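Local structure of siderophore enterobactin esterase (Emericella nidulans, 6GUO) at residues 131-143 with 170-182. The protein hydrolyses the ester bonds of the bacterial xenosiderophore enterobactin, a step required for the intracellular release of its iron. Sequence-based numbering, arbitrary orientation.
Sequences ADEFLTFIAEIVR and FALHALFTKPSSF
Phe-170 pushes its ring as a knob into a hole formed by Ala-131, Phe-134, Leu-135 and Ile-138, a clear example of how two neighbouring helices of an alpha/beta-hydrolase lock together over the central sheet. Helix 166-177 starts just after Ser-165 of the probable nucleophile elbow. Segments 131-143 and 170-177 cross at 78°, which brings Phe-170 against the first turns of 131-143, while the turn after the helix meets its far end. With CG anti to the backbone N, the Phe-170 side chain points its CZ corner into the hole, 3.7 Å from CD2 of Phe-134; the two ring planes meet obliquely at 54°. Ile-138 divides its branches, CD1 resting near Phe-170 and CG2 lying in the ring plane of Phe-182 at its edge, 4.0 Å from CZ. Val-58 and Leu-161, on adjacent strands, cover Phe-170 from the sheet.

Beside this apolar centre Leu-135 sets CD2 against Ala-174, 3.6 Å from its CB. The Lys-178 chain, bent at chi3, runs past Leu-135 in the opposite direction and brings its NZ to 4.0 Å from Leu-135 CG.

Polar contacts flank the packing. His-173 NE2 donates a nearly straight bond of 2.6 Å to Asp-132 OD1, which lies in the imidazole plane yet is met on its syn side from 31° out of the carboxylate plane. A second shell fixes the imidazole's rotation: ND1 is bonded to Glu-202, and such flanking carboxylates would be expected to favour a protonated ring. A water donates to both Asp-132 OD1 and Thr-177 OG1, linking the carboxylate to Thr-177, one turn after His-173 on the same helix. Farther along, the extended Arg-143 side chain reaches the turn after helix 166-177, where its NH2 makes a weak, bent bond of 2.8 Å to Ser-181 O.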
loop_
_atom_site.group_PDB
_atom_site.type_symbol
_atom_site.label_atom_id
_atom_site.label_comp_id
_atom_site.label_asym_id
_atom_site.label_seq_id
_atom_site.Cartn_x
_atom_site.Cartn_y
_atom_site.Cartn_z
ATOM N N ALA A 131 -17.833 -19.135 -7.465
ATOM C CA ALA A 131 -18.009 -17.988 -6.554
ATOM C C ALA A 131 -19.044 -18.206 -5.460
ATOM O O ALA A 131 -18.845 -17.755 -4.331
ATOM C CB ALA A 131 -18.325 -16.719 -7.322
ATOM N N ASP A 132 -20.140 -18.890 -5.780
ATOM C CA ASP A 132 -21.152 -19.194 -4.761
ATOM C C ASP A 132 -20.604 -20.127 -3.684
ATOM O O ASP A 132 -20.882 -19.929 -2.502
ATOM C CB ASP A 132 -22.428 -19.761 -5.391
ATOM C CG ASP A 132 -23.190 -18.724 -6.199
ATOM O OD1 ASP A 132 -23.085 -17.516 -5.894
ATOM O OD2 ASP A 132 -23.905 -19.113 -7.142
ATOM N N GLU A 133 -19.815 -21.121 -4.095
ATOM C CA GLU A 133 -19.133 -22.024 -3.158
ATOM C C GLU A 133 -18.146 -21.265 -2.267
ATOM O O GLU A 133 -18.094 -21.482 -1.057
ATOM C CB GLU A 133 -18.392 -23.136 -3.910
ATOM C CG GLU A 133 -19.304 -24.129 -4.618
ATOM C CD GLU A 133 -18.555 -25.114 -5.505
ATOM O OE1 GLU A 133 -17.309 -25.191 -5.429
ATOM O OE2 GLU A 133 -19.225 -25.819 -6.286
ATOM N N PHE A 134 -17.376 -20.371 -2.880
ATOM C CA PHE A 134 -16.379 -19.576 -2.163
ATOM C C PHE A 134 -17.015 -18.590 -1.179
ATOM O O PHE A 134 -16.550 -18.412 -0.057
ATOM C CB PHE A 134 -15.492 -18.830 -3.172
ATOM C CG PHE A 134 -14.232 -18.259 -2.583
ATOM C CD1 PHE A 134 -13.431 -19.015 -1.726
ATOM C CD2 PHE A 134 -13.823 -16.970 -2.913
ATOM C CE1 PHE A 134 -12.267 -18.492 -1.194
ATOM C CE2 PHE A 134 -12.654 -16.445 -2.384
ATOM C CZ PHE A 134 -11.875 -17.202 -1.523
ATOM N N LEU A 135 -18.084 -17.967 -1.604
ATOM C CA LEU A 135 -18.824 -17.031 -0.769
ATOM C C LEU A 135 -19.456 -17.736 0.439
ATOM O O LEU A 135 -19.448 -17.209 1.552
ATOM C CB LEU A 135 -19.884 -16.342 -1.622
ATOM C CG LEU A 135 -20.694 -15.178 -1.058
ATOM C CD1 LEU A 135 -19.865 -14.274 -0.156
ATOM C CD2 LEU A 135 -21.258 -14.374 -2.220
ATOM N N THR A 136 -19.987 -18.937 0.206
ATOM C CA THR A 136 -20.483 -19.801 1.281
ATOM C C THR A 136 -19.354 -20.148 2.259
ATOM O O THR A 136 -19.538 -20.082 3.476
ATOM C CB THR A 136 -21.110 -21.085 0.698
ATOM O OG1 THR A 136 -22.190 -20.727 -0.169
ATOM C CG2 THR A 136 -21.636 -21.997 1.785
ATOM N N PHE A 137 -18.191 -20.495 1.711
ATOM C CA PHE A 137 -16.996 -20.811 2.500
ATOM C C PHE A 137 -16.578 -19.650 3.406
ATOM O O PHE A 137 -16.307 -19.848 4.592
ATOM C CB PHE A 137 -15.849 -21.225 1.561
ATOM C CG PHE A 137 -14.529 -21.411 2.244
ATOM C CD1 PHE A 137 -14.314 -22.496 3.083
ATOM C CD2 PHE A 137 -13.484 -20.513 2.028
ATOM C CE1 PHE A 137 -13.089 -22.677 3.712
ATOM C CE2 PHE A 137 -12.260 -20.692 2.652
ATOM C CZ PHE A 137 -12.060 -21.775 3.493
ATOM N N ILE A 138 -16.548 -18.441 2.852
ATOM C CA ILE A 138 -16.175 -17.255 3.631
ATOM C C ILE A 138 -17.193 -16.986 4.744
ATOM O O ILE A 138 -16.817 -16.780 5.897
ATOM C CB ILE A 138 -16.001 -16.014 2.731
ATOM C CG1 ILE A 138 -14.774 -16.200 1.825
ATOM C CG2 ILE A 138 -15.836 -14.747 3.568
ATOM C CD1 ILE A 138 -14.699 -15.227 0.670
ATOM N N ALA A 139 -18.471 -17.018 4.385
ATOM C CA ALA A 139 -19.560 -16.686 5.306
ATOM C C ALA A 139 -19.824 -17.744 6.387
ATOM O O ALA A 139 -20.171 -17.391 7.516
ATOM C CB ALA A 139 -20.837 -16.411 4.520
ATOM N N GLU A 140 -19.675 -19.025 6.041
ATOM C CA GLU A 140 -20.045 -20.131 6.936
ATOM C C GLU A 140 -18.872 -20.844 7.616
ATOM O O GLU A 140 -19.073 -21.479 8.648
ATOM C CB GLU A 140 -20.936 -21.131 6.187
ATOM C CG GLU A 140 -22.277 -20.515 5.799
ATOM C CD GLU A 140 -23.139 -21.396 4.913
ATOM O OE1 GLU A 140 -23.011 -22.637 4.973
ATOM O OE2 GLU A 140 -23.967 -20.833 4.159
ATOM N N ILE A 141 -17.663 -20.733 7.057
ATOM C CA ILE A 141 -16.474 -21.400 7.600
ATOM C C ILE A 141 -15.446 -20.393 8.124
ATOM O O ILE A 141 -15.069 -20.447 9.297
ATOM C CB ILE A 141 -15.814 -22.328 6.547
ATOM C CG1 ILE A 141 -16.840 -23.305 5.952
ATOM C CG2 ILE A 141 -14.626 -23.083 7.139
ATOM C CD1 ILE A 141 -17.518 -24.225 6.954
ATOM N N VAL A 142 -15.004 -19.476 7.267
ATOM C CA VAL A 142 -13.923 -18.552 7.639
ATOM C C VAL A 142 -14.398 -17.531 8.669
ATOM O O VAL A 142 -13.801 -17.379 9.734
ATOM C CB VAL A 142 -13.331 -17.821 6.413
ATOM C CG1 VAL A 142 -12.263 -16.817 6.843
ATOM C CG2 VAL A 142 -12.746 -18.825 5.429
ATOM N N ARG A 143 -15.481 -16.843 8.354
ATOM C CA ARG A 143 -15.973 -15.777 9.219
ATOM C C ARG A 143 -16.330 -16.245 10.641
ATOM O O ARG A 143 -15.911 -15.618 11.609
ATOM C CB ARG A 143 -17.123 -15.049 8.537
ATOM C CG ARG A 143 -17.770 -13.965 9.361
ATOM C CD ARG A 143 -18.415 -12.975 8.417
ATOM N NE ARG A 143 -19.318 -12.084 9.111
ATOM C CZ ARG A 143 -20.077 -11.170 8.513
ATOM N NH1 ARG A 143 -20.877 -10.409 9.253
ATOM N NH2 ARG A 143 -20.037 -11.005 7.186
ATOM N N PHE A 170 -16.188 -10.652 -8.032
ATOM C CA PHE A 170 -16.663 -11.435 -6.891
ATOM C C PHE A 170 -17.412 -10.575 -5.874
ATOM O O PHE A 170 -18.494 -10.946 -5.433
ATOM C CB PHE A 170 -15.488 -12.165 -6.227
ATOM C CG PHE A 170 -15.872 -12.983 -5.029
ATOM C CD1 PHE A 170 -16.409 -14.262 -5.187
ATOM C CD2 PHE A 170 -15.695 -12.486 -3.741
ATOM C CE1 PHE A 170 -16.765 -15.020 -4.083
ATOM C CE2 PHE A 170 -16.052 -13.244 -2.632
ATOM C CZ PHE A 170 -16.589 -14.514 -2.805
ATOM N N ALA A 171 -16.830 -9.431 -5.515
ATOM C CA ALA A 171 -17.476 -8.467 -4.619
ATOM C C ALA A 171 -18.838 -8.005 -5.145
ATOM O O ALA A 171 -19.817 -7.962 -4.387
ATOM C CB ALA A 171 -16.569 -7.271 -4.378
ATOM N N LEU A 172 -18.900 -7.679 -6.435
ATOM C CA LEU A 172 -20.164 -7.298 -7.076
ATOM C C LEU A 172 -21.182 -8.435 -7.058
ATOM O O LEU A 172 -22.358 -8.216 -6.736
ATOM C CB LEU A 172 -19.928 -6.815 -8.511
ATOM C CG LEU A 172 -19.154 -5.493 -8.647
ATOM C CD1 LEU A 172 -18.943 -5.149 -10.111
ATOM C CD2 LEU A 172 -19.851 -4.346 -7.925
ATOM N N HIS A 173 -20.732 -9.645 -7.387
ATOM C CA HIS A 173 -21.596 -10.830 -7.306
ATOM C C HIS A 173 -22.188 -11.026 -5.899
ATOM O O HIS A 173 -23.383 -11.291 -5.764
ATOM C CB HIS A 173 -20.842 -12.085 -7.754
ATOM C CG HIS A 173 -21.640 -13.339 -7.607
ATOM N ND1 HIS A 173 -22.719 -13.628 -8.414
ATOM C CD2 HIS A 173 -21.543 -14.361 -6.727
ATOM C CE1 HIS A 173 -23.239 -14.785 -8.048
ATOM N NE2 HIS A 173 -22.546 -15.249 -7.024
ATOM N N ALA A 174 -21.358 -10.871 -4.867
ATOM C CA ALA A 174 -21.817 -10.956 -3.483
ATOM C C ALA A 174 -22.887 -9.901 -3.204
ATOM O O ALA A 174 -23.971 -10.235 -2.730
ATOM C CB ALA A 174 -20.650 -10.805 -2.518
ATOM N N LEU A 175 -22.593 -8.640 -3.537
ATOM C CA LEU A 175 -23.565 -7.544 -3.389
ATOM C C LEU A 175 -24.916 -7.826 -4.071
ATOM O O LEU A 175 -25.971 -7.672 -3.450
ATOM C CB LEU A 175 -22.980 -6.225 -3.926
ATOM C CG LEU A 175 -23.912 -5.015 -4.055
ATOM C CD1 LEU A 175 -24.514 -4.638 -2.714
ATOM C CD2 LEU A 175 -23.169 -3.832 -4.656
ATOM N N PHE A 176 -24.880 -8.242 -5.333
ATOM C CA PHE A 176 -26.101 -8.349 -6.134
ATOM C C PHE A 176 -26.957 -9.567 -5.798
ATOM O O PHE A 176 -28.168 -9.503 -5.955
ATOM C CB PHE A 176 -25.792 -8.319 -7.640
ATOM C CG PHE A 176 -25.101 -7.057 -8.105
ATOM C CD1 PHE A 176 -25.410 -5.809 -7.552
ATOM C CD2 PHE A 176 -24.149 -7.113 -9.115
ATOM C CE1 PHE A 176 -24.771 -4.662 -7.988
ATOM C CE2 PHE A 176 -23.509 -5.965 -9.553
ATOM C CZ PHE A 176 -23.820 -4.738 -8.990
ATOM N N THR A 177 -26.338 -10.654 -5.332
ATOM C CA THR A 177 -27.069 -11.898 -5.027
ATOM C C THR A 177 -27.286 -12.164 -3.533
ATOM O O THR A 177 -28.250 -12.846 -3.165
ATOM C CB THR A 177 -26.378 -13.119 -5.664
ATOM O OG1 THR A 177 -25.097 -13.328 -5.068
ATOM C CG2 THR A 177 -26.218 -12.924 -7.167
ATOM N N LYS A 178 -26.400 -11.647 -2.681
ATOM C CA LYS A 178 -26.512 -11.830 -1.235
ATOM C C LYS A 178 -26.080 -10.529 -0.534
ATOM O O LYS A 178 -25.069 -10.505 0.164
ATOM C CB LYS A 178 -25.676 -13.053 -0.810
ATOM C CG LYS A 178 -26.098 -13.691 0.513
ATOM C CD LYS A 178 -25.565 -15.115 0.681
ATOM C CE LYS A 178 -24.122 -15.153 1.169
ATOM N NZ LYS A 178 -23.612 -16.543 1.354
ATOM N N PRO A 179 -26.856 -9.434 -0.724
ATOM C CA PRO A 179 -26.437 -8.099 -0.258
ATOM C C PRO A 179 -26.181 -7.948 1.248
ATOM O O PRO A 179 -25.429 -7.055 1.640
ATOM C CB PRO A 179 -27.590 -7.180 -0.701
ATOM C CG PRO A 179 -28.735 -8.081 -0.986
ATOM C CD PRO A 179 -28.141 -9.375 -1.443
ATOM N N SER A 180 -26.785 -8.800 2.075
ATOM C CA SER A 180 -26.522 -8.792 3.521
ATOM C C SER A 180 -25.212 -9.474 3.945
ATOM O O SER A 180 -24.867 -9.418 5.128
ATOM C CB SER A 180 -27.690 -9.430 4.276
ATOM O OG SER A 180 -28.881 -8.708 4.032
ATOM N N SER A 181 -24.496 -10.106 3.004
ATOM C CA SER A 181 -23.224 -10.802 3.283
ATOM C C SER A 181 -22.226 -9.932 4.026
ATOM O O SER A 181 -21.592 -10.366 4.994
ATOM C CB SER A 181 -22.557 -11.242 1.978
ATOM O OG SER A 181 -23.361 -12.154 1.268
ATOM N N PHE A 182 -22.067 -8.707 3.526
ATOM C CA PHE A 182 -21.164 -7.710 4.103
ATOM C C PHE A 182 -21.874 -6.367 4.152
ATOM O O PHE A 182 -22.802 -6.123 3.382
ATOM C CB PHE A 182 -19.883 -7.592 3.260
ATOM C CG PHE A 182 -19.104 -8.875 3.168
ATOM C CD1 PHE A 182 -18.103 -9.166 4.091
ATOM C CD2 PHE A 182 -19.401 -9.814 2.186
ATOM C CE1 PHE A 182 -17.403 -10.362 4.021
ATOM C CE2 PHE A 182 -18.706 -11.011 2.111
ATOM C CZ PHE A 182 -17.708 -11.289 3.032
HETATM O O HOH W 1 -24.668 -16.003 -4.317
#